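Short-chain type dehydrogenase/reductase (Mycobacterium ulcerans, PDB 3SVT) probably works as an NAD(P)-dependent oxidoreductase of the short-chain dehydrogenase/reductase family, with a substrate that is not established. Local coordinates at residues Thr119-Val124 against Ala163-Lys168; Phe146-Ile152 against Arg188-Pro194. The contacts are given in a common frame with arbitrary orientation. Where two conformers were deposited one is given. Numbering follows the deposited sequence.

Interaction 1: Thr119-Val124 against Ala163-Lys168; sequences TVDLNV and AYGVTK
Two helical segments pack side by side, their N-to-C directions 34° apart (signed crossing angle -34°) and their axes 9.3 Å apart at closest approach. Register is set by CA-CA distances of 6.4 Å for Thr119-Ala163 and 6.1 Å for Val120-Thr167; a wider pi-type turn spans Asp121-Val124. Ala163 points toward the first helix, its CB 3.8 Å from Thr119 CG2. Tyr164 (chi1 t) has its CA-CB bond directed away, yet its CD1 lies 4.3 Å from Asn123 ND2. Thr167, in the p rotamer, is the knob in a hole formed by Thr119, Val120, Asn123 and Val124: its CG2 lies 3.7 Å from both Val120 CG2 and Val124 CG2, while its OG1 accepts a hydrogen bond from Asn123 ND2 (2.7 Å, 166°; Asn123 chi1 m). Lys168 starts away but curls back (chi1 m, chi2 m), bringing NZ to 3.7 Å from Asn123 ND2. Tyr164 and Lys168 fit the family's YxxxK motif, and Asn123 matches its active-site asparagine, consistent with a catalytic site here. Asn123 OD1 accepts from Gly101 N beyond strand 94-97, Tyr164 reaches Ala153 of helix 152-155, and Val120 and Val124 meet Val120 of the second subunit's equivalent helix.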
ATOM      1  N   THR B 119     -20.304 -16.083  -3.037  1.00 27.44           N
ATOM      2  CA  THR B 119     -19.643 -14.762  -3.010  1.00 26.79           C
ATOM      3  C   THR B 119     -18.460 -14.647  -3.967  1.00 26.09           C
ATOM      4  O   THR B 119     -18.315 -13.631  -4.636  1.00 25.88           O
ATOM      5  CB  THR B 119     -19.223 -14.401  -1.594  1.00 26.57           C
ATOM      6  OG1 THR B 119     -20.370 -14.524  -0.768  1.00 28.02           O
ATOM      7  CG2 THR B 119     -18.713 -12.952  -1.511  1.00 26.84           C
ATOM      8  N   VAL B 120     -17.613 -15.677  -4.036  1.00 25.67           N
ATOM      9  CA  VAL B 120     -16.490 -15.659  -4.962  1.00 25.07           C
ATOM     10  C   VAL B 120     -16.972 -15.636  -6.428  1.00 26.09           C
ATOM     11  O   VAL B 120     -16.436 -14.906  -7.269  1.00 25.13           O
ATOM     12  CB  VAL B 120     -15.546 -16.875  -4.708  1.00 25.78           C
ATOM     13  CG1 VAL B 120     -14.546 -17.011  -5.825  1.00 24.33           C
ATOM     14  CG2 VAL B 120     -14.854 -16.752  -3.371  1.00 22.66           C
ATOM     15  N   ASP B 121     -17.996 -16.445  -6.722  1.00 26.44           N
ATOM     16  CA  ASP B 121     -18.502 -16.536  -8.063  1.00 27.05           C
ATOM     17  C   ASP B 121     -19.077 -15.169  -8.474  1.00 27.01           C
ATOM     18  O   ASP B 121     -18.780 -14.653  -9.540  1.00 25.66           O
ATOM     19  CB  ASP B 121     -19.523 -17.664  -8.150  1.00 27.45           C
ATOM     20  CG  ASP B 121     -19.884 -18.052  -9.597  1.00 28.91           C
ATOM     21  OD1 ASP B 121     -19.033 -18.016 -10.525  1.00 27.03           O
ATOM     22  OD2 ASP B 121     -21.049 -18.420  -9.773  1.00 28.99           O
ATOM     23  N   LEU B 122     -19.857 -14.574  -7.595  1.00 27.57           N
ATOM     24  CA  LEU B 122     -20.495 -13.299  -7.889  1.00 28.57           C
ATOM     25  C   LEU B 122     -19.507 -12.157  -8.090  1.00 28.20           C
ATOM     26  O   LEU B 122     -19.555 -11.435  -9.113  1.00 28.54           O
ATOM     27  CB  LEU B 122     -21.460 -12.942  -6.770  1.00 29.11           C
ATOM     28  CG  LEU B 122     -22.284 -11.680  -6.970  1.00 31.88           C
ATOM     29  CD1 LEU B 122     -22.941 -11.633  -8.398  1.00 33.53           C
ATOM     30  CD2 LEU B 122     -23.331 -11.621  -5.852  1.00 34.22           C
ATOM     31  N   ASN B 123     -18.597 -12.007  -7.130  1.00 27.51           N
ATOM     32  CA  ASN B 123     -17.678 -10.886  -7.118  1.00 27.77           C
ATOM     33  C   ASN B 123     -16.505 -11.075  -8.068  1.00 27.79           C
ATOM     34  O   ASN B 123     -16.214 -10.189  -8.871  1.00 28.86           O
ATOM     35  CB  ASN B 123     -17.175 -10.628  -5.694  1.00 27.71           C
ATOM     36  CG  ASN B 123     -18.255 -10.079  -4.761  1.00 27.49           C
ATOM     37  OD1 ASN B 123     -19.401  -9.832  -5.151  1.00 30.99           O
ATOM     38  ND2 ASN B 123     -17.888  -9.896  -3.506  1.00 32.38           N
ATOM     39  N   VAL B 124     -15.840 -12.226  -7.987  1.00 27.49           N
ATOM     40  CA  VAL B 124     -14.633 -12.466  -8.771  1.00 26.79           C
ATOM     41  C   VAL B 124     -14.957 -12.832 -10.228  1.00 26.14           C
ATOM     42  O   VAL B 124     -14.497 -12.189 -11.158  1.00 25.92           O
ATOM     43  CB  VAL B 124     -13.737 -13.554  -8.119  1.00 26.92           C
ATOM     44  CG1 VAL B 124     -12.409 -13.660  -8.862  1.00 26.24           C
ATOM     45  CG2 VAL B 124     -13.490 -13.231  -6.636  1.00 27.48           C
ATOM     46  N   ALA B 163     -15.670 -13.738   3.054  1.00 27.10           N
ATOM     47  CA  ALA B 163     -15.322 -13.597   1.625  1.00 27.22           C
ATOM     48  C   ALA B 163     -15.438 -12.167   1.065  1.00 26.95           C
ATOM     49  O   ALA B 163     -14.919 -11.875   0.003  1.00 27.63           O
ATOM     50  CB  ALA B 163     -16.183 -14.556   0.791  1.00 26.35           C
ATOM     51  N   TYR B 164     -16.168 -11.288   1.739  1.00 27.99           N
ATOM     52  CA  TYR B 164     -16.418  -9.948   1.193  1.00 27.71           C
ATOM     53  C   TYR B 164     -15.128  -9.185   0.862  1.00 26.82           C
ATOM     54  O   TYR B 164     -14.882  -8.835  -0.310  1.00 26.29           O
ATOM     55  CB  TYR B 164     -17.335  -9.135   2.133  1.00 29.20           C
ATOM     56  CG  TYR B 164     -17.903  -7.864   1.488  1.00 31.52           C
ATOM     57  CD1 TYR B 164     -18.509  -7.903   0.229  1.00 34.63           C
ATOM     58  CD2 TYR B 164     -17.815  -6.633   2.130  1.00 33.82           C
ATOM     59  CE1 TYR B 164     -19.021  -6.743  -0.376  1.00 35.73           C
ATOM     60  CE2 TYR B 164     -18.324  -5.471   1.538  1.00 35.56           C
ATOM     61  CZ  TYR B 164     -18.922  -5.528   0.295  1.00 36.28           C
ATOM     62  OH  TYR B 164     -19.428  -4.380  -0.284  1.00 38.12           O
ATOM     63  N   GLY B 165     -14.295  -8.938   1.863  1.00 25.87           N
ATOM     64  CA  GLY B 165     -13.072  -8.160   1.640  1.00 25.42           C
ATOM     65  C   GLY B 165     -12.053  -8.915   0.796  1.00 24.80           C
ATOM     66  O   GLY B 165     -11.300  -8.311   0.000  1.00 24.36           O
ATOM     67  N   VAL B 166     -12.031 -10.237   0.973  1.00 24.20           N
ATOM     68  CA  VAL B 166     -11.158 -11.118   0.214  1.00 23.90           C
ATOM     69  C   VAL B 166     -11.463 -10.946  -1.277  1.00 24.17           C
ATOM     70  O   VAL B 166     -10.559 -10.690  -2.088  1.00 23.94           O
ATOM     71  CB  VAL B 166     -11.394 -12.581   0.629  1.00 24.19           C
ATOM     72  CG1 VAL B 166     -10.706 -13.542  -0.313  1.00 22.65           C
ATOM     73  CG2 VAL B 166     -10.981 -12.817   2.111  1.00 24.18           C
ATOM     74  N   THR B 167     -12.732 -11.065  -1.651  1.00 24.29           N
ATOM     75  CA  THR B 167     -13.092 -10.994  -3.077  1.00 24.73           C
ATOM     76  C   THR B 167     -12.991  -9.589  -3.596  1.00 25.00           C
ATOM     77  O   THR B 167     -12.593  -9.390  -4.735  1.00 25.60           O
ATOM     78  CB  THR B 167     -14.515 -11.530  -3.385  1.00 25.40           C
ATOM     79  OG1 THR B 167     -15.473 -10.827  -2.589  1.00 24.81           O
ATOM     80  CG2 THR B 167     -14.618 -13.066  -3.126  1.00 26.37           C
ATOM     81  N   LYS B 168     -13.357  -8.600  -2.790  1.00 25.50           N
ATOM     82  CA  LYS B 168     -13.251  -7.212  -3.246  0.50 25.83           C
ATOM     83  C   LYS B 168     -11.771  -6.832  -3.463  1.00 25.64           C
ATOM     84  O   LYS B 168     -11.463  -6.087  -4.379  1.00 25.61           O
ATOM     85  CB  LYS B 168     -13.989  -6.252  -2.300  0.50 26.03           C
ATOM     86  CG  LYS B 168     -15.528  -6.276  -2.477  0.50 26.96           C
ATOM     87  CD  LYS B 168     -15.941  -6.072  -3.959  0.50 27.39           C
ATOM     88  CE  LYS B 168     -17.374  -5.483  -4.112  0.50 28.15           C
ATOM     89  NZ  LYS B 168     -18.408  -6.199  -3.309  0.50 28.26           N
TER

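Interaction 2: Phe146-Ile152 against Arg188-Pro194; sequences FVGISSI and RVNSIRP
Phe146, Ile192 and Pro194 lose the most area in this parallel pairing of strands, whose axes approach to 4.6 Å at 25°. The register pairs Phe146 with Val189, Val147 with Asn190, Gly148 with Ser191 and Ile149 with Ile192. At Phe146, N donates to Arg188 O (2.8 Å) and O accepts from Asn190 N (3.1 Å) and a water shared with Asn190 ND2. Its ring (chi1 t) puts CD1 4.0 Å from Val189 CG1, on the face lined by helix 163-182. Gly148 N to Asn190 O (2.9 Å) leads to Ile192, whose N donates to Gly148 O (2.8 Å) and whose O accepts from Ser150 N (2.6 Å). On the opposite face, against helix 227-238, Ile192 CD1 (chi1 m, chi2 t) meets Val147 CG1 at 3.4 Å and Ile149 CD1 at 3.9 Å. Pro194 CG lies 3.8 Å from Ile149 CG2, and Pro194 O accepts from Ile152 N (3.0 Å), next to Ser151, which matches the family's active-site serine and N-caps a helix. Such adjacent parallel strands characterise the Rossmann-type core. Ser150 OG and Ser191 OG hydrogen-bond to Asp172 of helix 163-182 and Arg193 NE salt-bridges it, so a charge and two hydroxyls compensate this carboxylate beside the backbone ladder.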
ATOM      1  N   PHE B 146     -13.938   2.251 -17.391  1.00 23.18           N
ATOM      2  CA  PHE B 146     -14.587   1.204 -16.617  1.00 22.98           C
ATOM      3  C   PHE B 146     -14.379   1.551 -15.130  1.00 22.20           C
ATOM      4  O   PHE B 146     -13.258   1.773 -14.710  1.00 22.60           O
ATOM      5  CB  PHE B 146     -13.955  -0.155 -16.935  1.00 22.63           C
ATOM      6  CG  PHE B 146     -14.671  -1.318 -16.317  1.00 23.51           C
ATOM      7  CD1 PHE B 146     -14.544  -1.600 -14.959  1.00 20.32           C
ATOM      8  CD2 PHE B 146     -15.492  -2.140 -17.101  1.00 20.86           C
ATOM      9  CE1 PHE B 146     -15.224  -2.677 -14.390  1.00 22.56           C
ATOM     10  CE2 PHE B 146     -16.170  -3.210 -16.540  1.00 20.26           C
ATOM     11  CZ  PHE B 146     -16.042  -3.482 -15.189  1.00 21.44           C
ATOM     12  N   VAL B 147     -15.447   1.614 -14.361  1.00 21.55           N
ATOM     13  CA  VAL B 147     -15.357   1.869 -12.943  1.00 21.20           C
ATOM     14  C   VAL B 147     -15.939   0.685 -12.154  1.00 22.09           C
ATOM     15  O   VAL B 147     -17.145   0.365 -12.237  1.00 22.49           O
ATOM     16  CB  VAL B 147     -16.114   3.172 -12.582  1.00 21.40           C
ATOM     17  CG1 VAL B 147     -16.014   3.476 -11.043  1.00 20.43           C
ATOM     18  CG2 VAL B 147     -15.595   4.338 -13.440  1.00 18.15           C
ATOM     19  N   GLY B 148     -15.090   0.047 -11.375  1.00 22.58           N
ATOM     20  CA  GLY B 148     -15.509  -1.026 -10.506  1.00 23.40           C
ATOM     21  C   GLY B 148     -15.811  -0.531  -9.112  1.00 24.53           C
ATOM     22  O   GLY B 148     -15.020   0.219  -8.512  1.00 24.22           O
ATOM     23  N   ILE B 149     -16.946  -0.955  -8.573  1.00 25.86           N
ATOM     24  CA  ILE B 149     -17.282  -0.601  -7.186  1.00 27.26           C
ATOM     25  C   ILE B 149     -16.847  -1.696  -6.216  1.00 27.50           C
ATOM     26  O   ILE B 149     -17.399  -2.793  -6.206  1.00 27.53           O
ATOM     27  CB  ILE B 149     -18.765  -0.326  -6.981  1.00 28.27           C
ATOM     28  CG1 ILE B 149     -19.269   0.701  -8.004  1.00 28.99           C
ATOM     29  CG2 ILE B 149     -19.006   0.143  -5.523  1.00 27.32           C
ATOM     30  CD1 ILE B 149     -18.654   2.071  -7.876  1.00 30.51           C
ATOM     31  N   SER B 150     -15.857  -1.371  -5.396  1.00 26.80           N
ATOM     32  CA  SER B 150     -15.276  -2.310  -4.456  1.00 27.19           C
ATOM     33  C   SER B 150     -15.870  -2.064  -3.058  1.00 27.26           C
ATOM     34  O   SER B 150     -17.073  -1.948  -2.933  1.00 27.40           O
ATOM     35  CB  SER B 150     -13.759  -2.174  -4.501  1.00 27.10           C
ATOM     36  OG  SER B 150     -13.099  -3.030  -3.582  1.00 28.60           O
ATOM     37  N   SER B 151     -15.038  -2.008  -2.019  1.00 27.43           N
ATOM     38  CA  SER B 151     -15.487  -1.727  -0.654  1.00 26.83           C
ATOM     39  C   SER B 151     -14.307  -1.416   0.247  1.00 27.45           C
ATOM     40  O   SER B 151     -13.190  -1.885   0.022  1.00 26.82           O
ATOM     41  CB  SER B 151     -16.205  -2.930  -0.044  1.00 27.48           C
ATOM     42  OG  SER B 151     -16.556  -2.682   1.318  1.00 25.55           O
ATOM     43  N   ILE B 152     -14.564  -0.641   1.299  1.00 27.51           N
ATOM     44  CA  ILE B 152     -13.573  -0.478   2.354  1.00 27.73           C
ATOM     45  C   ILE B 152     -13.171  -1.831   2.995  1.00 27.78           C
ATOM     46  O   ILE B 152     -12.096  -1.952   3.582  1.00 28.35           O
ATOM     47  CB  ILE B 152     -14.085   0.468   3.442  1.00 28.48           C
ATOM     48  CG1 ILE B 152     -12.961   0.787   4.445  1.00 29.72           C
ATOM     49  CG2 ILE B 152     -15.309  -0.141   4.119  1.00 28.89           C
ATOM     50  CD1 ILE B 152     -13.179   2.087   5.201  1.00 31.13           C
ATOM     51  N   ARG B 188      -9.571   3.236 -19.722  1.00 24.66           N
ATOM     52  CA  ARG B 188      -9.168   3.468 -18.341  1.00 23.20           C
ATOM     53  C   ARG B 188      -9.971   2.552 -17.427  1.00 23.10           C
ATOM     54  O   ARG B 188     -11.147   2.287 -17.672  1.00 22.87           O
ATOM     55  CB  ARG B 188      -9.384   4.938 -17.972  1.00 23.52           C
ATOM     56  CG  ARG B 188      -8.763   5.873 -19.026  1.00 24.66           C
ATOM     57  CD  ARG B 188      -8.879   7.320 -18.681  1.00 27.18           C
ATOM     58  NE  ARG B 188     -10.228   7.878 -18.842  1.00 24.79           N
ATOM     59  CZ  ARG B 188     -11.090   8.101 -17.856  1.00 27.39           C
ATOM     60  NH1 ARG B 188     -10.805   7.754 -16.580  1.00 24.88           N
ATOM     61  NH2 ARG B 188     -12.268   8.676 -18.145  1.00 26.44           N
ATOM     62  N   VAL B 189      -9.323   2.038 -16.396  1.00 22.49           N
ATOM     63  CA  VAL B 189      -9.994   1.152 -15.453  1.00 22.75           C
ATOM     64  C   VAL B 189      -9.601   1.571 -14.042  1.00 22.28           C
ATOM     65  O   VAL B 189      -8.410   1.691 -13.735  1.00 22.29           O
ATOM     66  CB  VAL B 189      -9.650  -0.361 -15.681  1.00 22.37           C
ATOM     67  CG1 VAL B 189     -10.545  -1.264 -14.784  1.00 21.97           C
ATOM     68  CG2 VAL B 189      -9.773  -0.739 -17.155  1.00 22.23           C
ATOM     69  N   ASN B 190     -10.603   1.808 -13.201  1.00 22.34           N
ATOM     70  CA  ASN B 190     -10.390   2.276 -11.840  1.00 21.84           C
ATOM     71  C   ASN B 190     -11.368   1.598 -10.885  1.00 22.60           C
ATOM     72  O   ASN B 190     -12.425   1.106 -11.307  1.00 23.65           O
ATOM     73  CB  ASN B 190     -10.568   3.811 -11.744  1.00 22.13           C
ATOM     74  CG  ASN B 190      -9.561   4.594 -12.576  1.00 21.15           C
ATOM     75  OD1 ASN B 190      -8.405   4.695 -12.205  1.00 22.25           O
ATOM     76  ND2 ASN B 190     -10.013   5.184 -13.682  1.00 19.63           N
ATOM     77  N   SER B 191     -11.021   1.585  -9.599  1.00 22.23           N
ATOM     78  CA  SER B 191     -11.898   1.060  -8.546  1.00 22.06           C
ATOM     79  C   SER B 191     -12.272   2.170  -7.550  1.00 21.57           C
ATOM     80  O   SER B 191     -11.449   3.011  -7.194  1.00 21.67           O
ATOM     81  CB  SER B 191     -11.242  -0.097  -7.799  1.00 22.53           C
ATOM     82  OG  SER B 191     -12.032  -0.455  -6.674  1.00 24.56           O
ATOM     83  N   ILE B 192     -13.528   2.151  -7.111  1.00 21.61           N
ATOM     84  CA  ILE B 192     -13.987   2.917  -5.983  1.00 21.00           C
ATOM     85  C   ILE B 192     -14.288   1.985  -4.794  1.00 22.75           C
ATOM     86  O   ILE B 192     -15.042   1.024  -4.957  1.00 22.88           O
ATOM     87  CB  ILE B 192     -15.270   3.717  -6.322  1.00 21.37           C
ATOM     88  CG1 ILE B 192     -15.030   4.644  -7.531  1.00 21.56           C
ATOM     89  CG2 ILE B 192     -15.747   4.508  -5.116  1.00 20.40           C
ATOM     90  CD1 ILE B 192     -16.285   5.214  -8.098  1.00 20.65           C
ATOM     91  N   ARG B 193     -13.754   2.303  -3.609  1.00 21.73           N
ATOM     92  CA  ARG B 193     -14.088   1.575  -2.374  1.00 23.98           C
ATOM     93  C   ARG B 193     -14.925   2.448  -1.435  1.00 24.13           C
ATOM     94  O   ARG B 193     -14.352   3.242  -0.690  1.00 24.85           O
ATOM     95  CB  ARG B 193     -12.805   1.220  -1.623  1.00 23.55           C
ATOM     96  CG  ARG B 193     -11.918   0.140  -2.278  1.00 25.34           C
ATOM     97  CD  ARG B 193     -10.612   0.143  -1.477  1.00 27.70           C
ATOM     98  NE  ARG B 193      -9.671  -0.907  -1.775  1.00 32.26           N
ATOM     99  CZ  ARG B 193      -8.351  -0.811  -1.552  1.00 34.25           C
ATOM    100  NH1 ARG B 193      -7.783   0.307  -1.094  1.00 36.32           N
ATOM    101  NH2 ARG B 193      -7.594  -1.831  -1.837  1.00 36.20           N
ATOM    102  N   PRO B 194     -16.258   2.329  -1.480  1.00 23.69           N
ATOM    103  CA  PRO B 194     -17.097   3.075  -0.563  1.00 23.67           C
ATOM    104  C   PRO B 194     -16.990   2.579   0.870  1.00 24.25           C
ATOM    105  O   PRO B 194     -16.749   1.392   1.098  1.00 24.43           O
ATOM    106  CB  PRO B 194     -18.521   2.827  -1.079  1.00 24.29           C
ATOM    107  CG  PRO B 194     -18.415   2.011  -2.286  1.00 24.36           C
ATOM    108  CD  PRO B 194     -17.033   1.542  -2.453  1.00 24.39           C
TER
HETATM  109  O   HOH W   1     -12.419   4.420 -14.776  1.00 15.35           O
HETATM  110  O   HOH W   2     -18.625  -0.825   1.486  1.00 18.50           O

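From the N terminus the segments run 119-124, 146-152, 163-168, 188-194, so the two contacts cross rather than nest. Helix 113-140 leads into strand 144-149 before interaction 1 closes its loop at helix 163-182; interaction 2 closes when that helix has led into strand 187-198, completing a beta-alpha-beta crossover between parallel strands. Their centres lie 14 Å apart, but they touch: Tyr164 CE2 is 3.3 Å from Ser151 OG, and Lys168 CE is 3.4 Å from Ile149 O. Helix 163-182 thus joins helix 113-140 to the central sheet, and the junction brings Asn123, Ser151, Tyr164 and Lys168 together, consistent with the family's catalytic tetrad.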